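Local coordinates for amino acid ABC transporter, periplasmic amino acid-binding protein (Brucella ovis, PDB 4Z9N) that binds glutathione and, as a periplasmic binding protein, probably delivers it or related compounds to an ABC transporter of the inner membrane, at residues D[39-44]-D[63-68]; D[71-76]-D[83-88]; D[76-81]-D[97-102]. All blocks are in the same frame, centred on the assembly; numbering follows the deposited sequence. Where two conformers were deposited one is given.

Contact 1 lies at the surface, contact 2 is buried beside the ligand and contact 3 is only partly buried, next to a sodium ion. Contact 1 is aromatic and apolar, joining strand 41-42 to strand 63-67. The chain then runs directly into helix 73-78, which supplies one side of both contacts 2 and 3; these two share Ala76. Leu68 ties the first pair together: its backbone O accepts a hydrogen bond from Arg87 NE, and its side chain packs on Ala76 and Leu85. Contact 2 places arginines against glutathione, whereas contact 3 sets leucines and the stem of a glutamine against the start of strand 101-117, whose backbone and acidic side chain bind the metal.

Contact 1: D[39-44]-D[63-68]; sequences GEWSGF and VKFTPL
Trp41 and Phe65 form an aromatic contact at the surface, where the short strand 41-42 meets strand 63-67, an outermost strand of the parallel sheet 63-67, 21-25, 84-85. In both residues CG stands anti to the carbonyl carbon (chi1 -72° in Trp41, -63° in Phe65), which brings each ring alongside the other's CB as the side chains pass head to tail. Phe65 CB stands 3.8 Å from the centroid of the Trp41 five-membered ring, while Trp41 CB lies 4.0 Å from the centroid of the Phe65 ring, a reciprocal pair of CH-pi contacts over the ring faces. The five-membered ring and the phenyl ring are inclined obliquely, at 34°, and their closest approach is 3.5 Å, from Trp41 CD1 to Phe65 CD2. Val63 CG2 covers the opposite face of Phe65. At the far end of the indole, Trp41 CH2 lies 4.0 Å from Pro67 CB, the proline set roughly perpendicular to the tryptophan side chain. Strand 41-42 pairs antiparallel with 34-35, and its Trp41 O accepts from Arg50 of helix 44-57. That helix also packs on Phe65 through Val46, Cys49 and Arg50, while Val25 of strand 21-25 touches both aromatic side chains.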
# COMPACT_ATOMS: atom_id res chain seq x y z
N GLY D 39 10.58 -31.36 -9.93
CA GLY D 39 10.01 -30.72 -8.77
C GLY D 39 10.72 -29.44 -8.35
O GLY D 39 10.55 -28.97 -7.22
N GLU D 40 11.52 -28.88 -9.26
CA GLU D 40 12.15 -27.57 -9.01
C GLU D 40 11.19 -26.45 -9.41
O GLU D 40 10.55 -26.52 -10.47
CB GLU D 40 13.47 -27.44 -9.78
CG GLU D 40 14.55 -28.37 -9.25
CD GLU D 40 14.88 -28.10 -7.79
OE1 GLU D 40 15.06 -26.91 -7.43
OE2 GLU D 40 14.94 -29.07 -7.00
N TRP D 41 11.08 -25.43 -8.58
CA TRP D 41 10.08 -24.39 -8.77
C TRP D 41 10.64 -23.10 -9.36
O TRP D 41 11.75 -22.69 -9.04
CB TRP D 41 9.38 -24.09 -7.44
CG TRP D 41 8.47 -25.20 -7.00
CD1 TRP D 41 8.81 -26.34 -6.33
CD2 TRP D 41 7.05 -25.27 -7.22
NE1 TRP D 41 7.68 -27.12 -6.11
CE2 TRP D 41 6.60 -26.48 -6.65
CE3 TRP D 41 6.13 -24.42 -7.84
CZ2 TRP D 41 5.25 -26.86 -6.69
CZ3 TRP D 41 4.79 -24.80 -7.87
CH2 TRP D 41 4.37 -26.01 -7.31
N SER D 42 9.85 -22.47 -10.23
CA SER D 42 10.19 -21.15 -10.75
C SER D 42 8.91 -20.34 -10.95
O SER D 42 7.81 -20.90 -10.98
CB SER D 42 10.97 -21.26 -12.06
OG SER D 42 10.15 -21.79 -13.09
N GLY D 43 9.08 -19.04 -11.10
CA GLY D 43 7.96 -18.13 -11.27
C GLY D 43 8.09 -16.83 -10.47
O GLY D 43 8.98 -16.68 -9.63
N PHE D 44 7.19 -15.89 -10.75
CA PHE D 44 7.18 -14.56 -10.12
C PHE D 44 6.94 -14.67 -8.61
O PHE D 44 7.70 -14.11 -7.81
CB PHE D 44 6.11 -13.69 -10.78
CG PHE D 44 6.03 -12.27 -10.25
CD1 PHE D 44 6.81 -11.26 -10.80
CD2 PHE D 44 5.14 -11.94 -9.23
CE1 PHE D 44 6.72 -9.95 -10.33
CE2 PHE D 44 5.05 -10.62 -8.75
CZ PHE D 44 5.84 -9.63 -9.31
N VAL D 63 14.40 -23.09 0.96
CA VAL D 63 12.95 -22.95 0.93
C VAL D 63 12.36 -24.28 0.50
O VAL D 63 12.97 -24.99 -0.30
CB VAL D 63 12.53 -21.81 -0.01
CG1 VAL D 63 13.12 -22.03 -1.39
CG2 VAL D 63 11.00 -21.70 -0.08
N LYS D 64 11.20 -24.62 1.06
CA LYS D 64 10.42 -25.76 0.60
C LYS D 64 9.04 -25.28 0.18
O LYS D 64 8.46 -24.38 0.80
CB LYS D 64 10.30 -26.85 1.69
CG LYS D 64 11.63 -27.44 2.14
CD LYS D 64 11.39 -28.63 3.07
CE LYS D 64 12.68 -29.11 3.71
NZ LYS D 64 12.46 -30.38 4.46
N PHE D 65 8.52 -25.87 -0.90
CA PHE D 65 7.27 -25.38 -1.49
C PHE D 65 6.10 -26.33 -1.28
O PHE D 65 6.20 -27.53 -1.51
CB PHE D 65 7.46 -25.14 -2.99
CG PHE D 65 8.47 -24.08 -3.30
CD1 PHE D 65 8.11 -22.74 -3.27
CD2 PHE D 65 9.79 -24.41 -3.58
CE1 PHE D 65 9.05 -21.75 -3.54
CE2 PHE D 65 10.73 -23.43 -3.85
CZ PHE D 65 10.36 -22.10 -3.84
N THR D 66 4.98 -25.76 -0.83
CA THR D 66 3.73 -26.49 -0.63
C THR D 66 2.71 -26.04 -1.67
O THR D 66 2.12 -24.97 -1.53
CB THR D 66 3.18 -26.24 0.79
OG1 THR D 66 4.14 -26.70 1.76
CG2 THR D 66 1.83 -26.96 1.02
N PRO D 67 2.50 -26.85 -2.73
CA PRO D 67 1.48 -26.48 -3.72
C PRO D 67 0.08 -26.55 -3.10
O PRO D 67 -0.22 -27.50 -2.39
CB PRO D 67 1.65 -27.52 -4.82
CG PRO D 67 2.25 -28.71 -4.12
CD PRO D 67 3.13 -28.14 -3.03
N LEU D 68 -0.73 -25.53 -3.38
CA LEU D 68 -2.06 -25.36 -2.80
C LEU D 68 -3.11 -24.93 -3.83
O LEU D 68 -2.92 -23.94 -4.54
CB LEU D 68 -2.01 -24.35 -1.64
CG LEU D 68 -1.02 -24.61 -0.49
CD1 LEU D 68 -0.75 -23.39 0.37
CD2 LEU D 68 -1.60 -25.73 0.37

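Contact 2: D[71-76]-D[83-88]. With GSH (glutathione), chain U.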
# COMPACT_ATOMS: atom_id res chain seq x y z
N LYS D 71 -8.83 -23.70 -2.83
CA LYS D 71 -9.64 -24.01 -1.66
C LYS D 71 -8.85 -24.38 -0.40
O LYS D 71 -9.37 -24.27 0.70
CB LYS D 71 -10.60 -25.14 -2.00
CG LYS D 71 -11.79 -24.68 -2.80
CD LYS D 71 -12.78 -25.82 -2.99
CE LYS D 71 -14.20 -25.29 -3.00
NZ LYS D 71 -15.19 -26.40 -2.98
N GLU D 72 -7.60 -24.80 -0.54
CA GLU D 72 -6.87 -25.24 0.64
C GLU D 72 -5.82 -24.22 1.07
O GLU D 72 -5.19 -24.37 2.12
CB GLU D 72 -6.21 -26.60 0.37
CG GLU D 72 -5.19 -26.55 -0.73
CD GLU D 72 -4.90 -27.92 -1.33
OE1 GLU D 72 -5.34 -28.95 -0.77
OE2 GLU D 72 -4.22 -27.97 -2.37
N ARG D 73 -5.63 -23.16 0.29
CA ARG D 73 -4.52 -22.23 0.53
C ARG D 73 -4.61 -21.50 1.88
O ARG D 73 -3.60 -21.33 2.57
CB ARG D 73 -4.42 -21.21 -0.61
CG ARG D 73 -5.74 -20.46 -0.90
CD ARG D 73 -5.62 -19.50 -2.08
NE ARG D 73 -6.96 -19.21 -2.63
CZ ARG D 73 -7.28 -18.15 -3.37
NH1 ARG D 73 -6.38 -17.20 -3.64
NH2 ARG D 73 -8.52 -18.02 -3.82
N PHE D 74 -5.81 -21.07 2.29
CA PHE D 74 -5.88 -20.30 3.53
C PHE D 74 -5.71 -21.22 4.75
O PHE D 74 -5.07 -20.84 5.73
CB PHE D 74 -7.19 -19.50 3.59
CG PHE D 74 -7.33 -18.53 2.46
CD1 PHE D 74 -6.45 -17.47 2.33
CD2 PHE D 74 -8.30 -18.73 1.49
CE1 PHE D 74 -6.55 -16.57 1.27
CE2 PHE D 74 -8.43 -17.86 0.42
CZ PHE D 74 -7.55 -16.77 0.30
N THR D 75 -6.28 -22.43 4.67
CA THR D 75 -6.20 -23.39 5.76
C THR D 75 -4.74 -23.74 6.05
O THR D 75 -4.32 -23.82 7.21
CB THR D 75 -6.98 -24.68 5.44
OG1 THR D 75 -8.34 -24.35 5.13
CG2 THR D 75 -6.96 -25.63 6.62
N ALA D 76 -3.98 -23.93 4.98
CA ALA D 76 -2.56 -24.29 5.08
C ALA D 76 -1.79 -23.21 5.84
O ALA D 76 -0.87 -23.52 6.59
CB ALA D 76 -1.96 -24.49 3.69
N ASP D 83 4.56 -20.99 6.28
CA ASP D 83 4.96 -19.78 6.99
C ASP D 83 4.44 -18.52 6.30
O ASP D 83 4.26 -17.48 6.94
CB ASP D 83 6.49 -19.72 7.11
CG ASP D 83 7.07 -20.96 7.78
OD1 ASP D 83 6.57 -21.34 8.86
OD2 ASP D 83 8.02 -21.54 7.22
N VAL D 84 4.23 -18.61 4.99
CA VAL D 84 3.79 -17.48 4.17
C VAL D 84 3.07 -18.03 2.94
O VAL D 84 3.37 -19.14 2.48
CB VAL D 84 4.98 -16.55 3.76
CG1 VAL D 84 6.00 -17.31 2.91
CG2 VAL D 84 4.50 -15.27 3.05
N LEU D 85 2.11 -17.27 2.44
CA LEU D 85 1.37 -17.64 1.24
C LEU D 85 1.60 -16.59 0.17
O LEU D 85 1.21 -15.44 0.35
CB LEU D 85 -0.13 -17.77 1.54
CG LEU D 85 -1.04 -18.08 0.36
CD1 LEU D 85 -0.83 -19.53 -0.14
CD2 LEU D 85 -2.51 -17.87 0.77
N ILE D 86 2.26 -16.97 -0.91
CA ILE D 86 2.54 -16.06 -2.00
C ILE D 86 2.06 -16.76 -3.24
O ILE D 86 2.75 -17.59 -3.79
CB ILE D 86 4.02 -15.69 -2.07
CG1 ILE D 86 4.46 -15.14 -0.71
CG2 ILE D 86 4.24 -14.61 -3.14
CD1 ILE D 86 5.94 -14.77 -0.63
N ARG D 87 0.83 -16.47 -3.64
CA ARG D 87 0.14 -17.33 -4.59
C ARG D 87 -1.04 -16.62 -5.23
O ARG D 87 -2.18 -17.04 -5.04
CB ARG D 87 -0.32 -18.62 -3.86
CG ARG D 87 -1.03 -19.67 -4.73
CD ARG D 87 -2.14 -20.34 -3.94
NE ARG D 87 -3.04 -21.15 -4.76
CZ ARG D 87 -4.01 -20.64 -5.52
NH1 ARG D 87 -4.17 -19.32 -5.60
NH2 ARG D 87 -4.79 -21.45 -6.23
N ASN D 88 -0.75 -15.56 -5.99
CA ASN D 88 -1.77 -14.84 -6.77
C ASN D 88 -3.09 -14.73 -6.02
O ASN D 88 -4.16 -14.96 -6.58
CB ASN D 88 -1.97 -15.50 -8.19
CG ASN D 88 -2.24 -17.02 -8.15
OD1 ASN D 88 -1.39 -17.83 -7.75
ND2 ASN D 88 -3.42 -17.43 -8.66
N1 GSH U . -6.77 -13.92 -7.30
CA1 GSH U . -7.98 -14.74 -7.22
C1 GSH U . -8.24 -15.08 -5.76
O11 GSH U . -9.32 -15.66 -5.45
O12 GSH U . -7.40 -14.79 -4.86
CB1 GSH U . -7.83 -16.06 -8.00
CG1 GSH U . -6.65 -16.86 -7.41
CD1 GSH U . -6.66 -18.26 -7.99
OE1 GSH U . -6.70 -19.23 -7.30
N2 GSH U . -6.60 -18.39 -9.43
CA2 GSH U . -6.64 -19.73 -9.99
C2 GSH U . -5.43 -20.57 -9.56
O2 GSH U . -4.42 -20.11 -9.14
CB2 GSH U . -6.84 -19.68 -11.51
SG2 GSH U . -5.37 -19.04 -12.37
N3 GSH U . -5.58 -22.01 -9.64
CA3 GSH U . -4.49 -22.87 -9.25
C3 GSH U . -5.03 -23.90 -8.26
O31 GSH U . -4.30 -24.89 -7.98
O32 GSH U . -6.17 -23.76 -7.72
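Arg73 and Arg87 converge through contrasting first torsions. Arg73 holds CG between its backbone N and carbonyl carbon (chi1 53°), and the chain then runs extended from CG to NE; in Arg87, CG points opposite the backbone N (chi1 -178°) and the chain bends at its second torsion. One chain lies across the other, with Arg73 CD 3.6 Å above one face of the Arg87 guanidinium. Arg73 NH1 and Arg87 NH1 come within 3.6 Å, a closeness that the carboxylate and carbonyl oxygens of glutathione probably offset. Arg73 meets the carboxylate of the gamma-glutamyl end with two parallel bonds, NH1 to O12 (2.9 Å) and NH2 to O11 (3.0 Å), the latter almost straight. Arg87 directs both terminal nitrogens to one atom, the ligand OE1, at 3.0 Å from NH1 and 3.1 Å from NH2. OE1 lies at the edge of the Arg87 group and over a face of Arg73, whose other face carries Phe74 CZ. Second-shell carbonyls fix the NE atoms, Ala70 O accepting from Arg73 and Leu68 O from Arg87; Thr89 OG1 and Gly140 O take further bonds from Arg73 NH1 and NH2. Arg73 CB rests on Leu85 CD1 at 4.0 Å. Asn88 extends the grip, its backbone O accepting from ligand N1 at 2.9 Å and its ND2 donating to O2. Helix 73-78 packs on strand 84-85 in a beta-alpha-beta crossover from strand 63-67 over strand 21-25; its start and the residues after the strand supply part of the glutathione site, in the cleft expected of a periplasmic binding protein.

Contact 3: D[76-81]-D[97-102]; sequences ALQSGE and TSLGLD. With NA (sodium ion), chain K.
Leu101, which packs against Leu77 with its side chain, turns its backbone O to a sodium ion at 2.6 Å. The next residue binds the same ion through its carboxylate, Asp102 OD1 standing 2.4 Å from sodium. Asp96, through both O and OD1, and Gln219 OE1 supply further ligands, and Asp226 OD1 of the second subunit completes a set of six oxygens. The ion therefore bridges the two subunits, and its single positive charge would be expected to offset the gathered carboxylates only in part.

On the other side of the same backbone the contact is apolar. Leu101 CD2 approaches Leu77 CD2 at 3.8 Å, the two branched ends meeting at a slant. Leu77 holds its CG opposite the backbone N (chi1 -179°), a setting that sends its branches toward Leu101 CD2. The aliphatic stem of Gln78 extends the patch: its CG lies 4.1 Å from Leu101 CD2, with the glutamine chain running across the leucine. The same CG is also 3.6 Å from Leu99 O, so the stem lies against the turn before the strand. Thr216 of strand 211-218 touches both Leu77 and Leu101, and Phe74, earlier in the helix, packs on Leu99 and Leu101.

Gln78, in the last turn of its helix, is the residue nearest Gly100, which follows helix 93-97 at positive phi and leads into the long strand 101-117. The contact thus lays helix 73-78, of the alpha/beta lobe built on the parallel sheet 63-67, 21-25, 84-85, against the start of a strand paired antiparallel with 211-218, beside a sodium site at the subunit interface.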
# COMPACT_ATOMS: atom_id res chain seq x y z
N ALA D 76 -3.98 -23.93 4.98
CA ALA D 76 -2.56 -24.29 5.08
C ALA D 76 -1.79 -23.21 5.84
O ALA D 76 -0.87 -23.52 6.59
CB ALA D 76 -1.96 -24.49 3.69
N LEU D 77 -2.15 -21.95 5.64
CA LEU D 77 -1.46 -20.87 6.34
C LEU D 77 -1.97 -20.76 7.79
O LEU D 77 -1.18 -20.59 8.72
CB LEU D 77 -1.65 -19.54 5.60
CG LEU D 77 -0.99 -18.28 6.17
CD1 LEU D 77 0.53 -18.43 6.27
CD2 LEU D 77 -1.34 -17.06 5.33
N GLN D 78 -3.29 -20.87 7.97
CA GLN D 78 -3.87 -20.76 9.31
C GLN D 78 -3.35 -21.84 10.24
O GLN D 78 -3.18 -21.62 11.43
CB GLN D 78 -5.40 -20.85 9.25
CG GLN D 78 -6.08 -19.68 8.57
CD GLN D 78 -7.56 -19.95 8.32
OE1 GLN D 78 -8.41 -19.07 8.47
NE2 GLN D 78 -7.87 -21.19 7.96
N SER D 79 -3.10 -23.02 9.68
CA SER D 79 -2.75 -24.18 10.49
C SER D 79 -1.28 -24.14 10.89
O SER D 79 -0.84 -24.85 11.79
CB SER D 79 -3.05 -25.47 9.73
OG SER D 79 -2.04 -25.70 8.74
N GLY D 80 -0.51 -23.30 10.20
CA GLY D 80 0.92 -23.25 10.43
C GLY D 80 1.71 -24.15 9.50
O GLY D 80 2.94 -24.23 9.60
N GLU D 81 1.02 -24.83 8.58
CA GLU D 81 1.71 -25.75 7.68
C GLU D 81 2.67 -24.96 6.78
O GLU D 81 3.76 -25.45 6.48
CB GLU D 81 0.73 -26.56 6.84
CG GLU D 81 1.40 -27.32 5.68
CD GLU D 81 0.42 -28.14 4.85
OE1 GLU D 81 0.89 -28.80 3.89
OE2 GLU D 81 -0.79 -28.13 5.15
N THR D 97 -10.21 -9.69 7.60
CA THR D 97 -10.92 -9.56 8.87
C THR D 97 -11.44 -10.87 9.46
O THR D 97 -11.65 -10.96 10.66
CB THR D 97 -12.14 -8.65 8.74
OG1 THR D 97 -13.02 -9.18 7.73
CG2 THR D 97 -11.70 -7.25 8.34
N SER D 98 -11.71 -11.85 8.61
CA SER D 98 -12.41 -13.05 9.04
C SER D 98 -11.57 -14.33 9.08
O SER D 98 -12.09 -15.38 9.47
CB SER D 98 -13.64 -13.28 8.15
OG SER D 98 -13.27 -13.73 6.85
N LEU D 99 -10.30 -14.26 8.72
CA LEU D 99 -9.49 -15.48 8.60
C LEU D 99 -8.30 -15.53 9.55
O LEU D 99 -7.56 -16.52 9.57
CB LEU D 99 -9.00 -15.64 7.16
CG LEU D 99 -10.07 -15.77 6.08
CD1 LEU D 99 -9.42 -15.86 4.71
CD2 LEU D 99 -10.95 -17.00 6.35
N GLY D 100 -8.11 -14.49 10.35
CA GLY D 100 -6.94 -14.41 11.21
C GLY D 100 -5.66 -14.19 10.42
O GLY D 100 -4.57 -14.60 10.84
N LEU D 101 -5.80 -13.53 9.27
CA LEU D 101 -4.67 -13.28 8.38
C LEU D 101 -4.42 -11.79 8.17
O LEU D 101 -5.32 -10.96 8.32
CB LEU D 101 -4.90 -13.96 7.02
CG LEU D 101 -5.16 -15.48 7.03
CD1 LEU D 101 -5.32 -15.99 5.60
CD2 LEU D 101 -4.07 -16.25 7.78
N ASP D 102 -3.18 -11.47 7.82
CA ASP D 102 -2.80 -10.11 7.44
C ASP D 102 -2.07 -10.16 6.09
O ASP D 102 -1.68 -11.23 5.61
CB ASP D 102 -1.88 -9.46 8.48
CG ASP D 102 -2.63 -8.83 9.65
OD1 ASP D 102 -3.78 -8.39 9.49
OD2 ASP D 102 -2.03 -8.78 10.74
NA NA K . -6.09 -8.66 9.16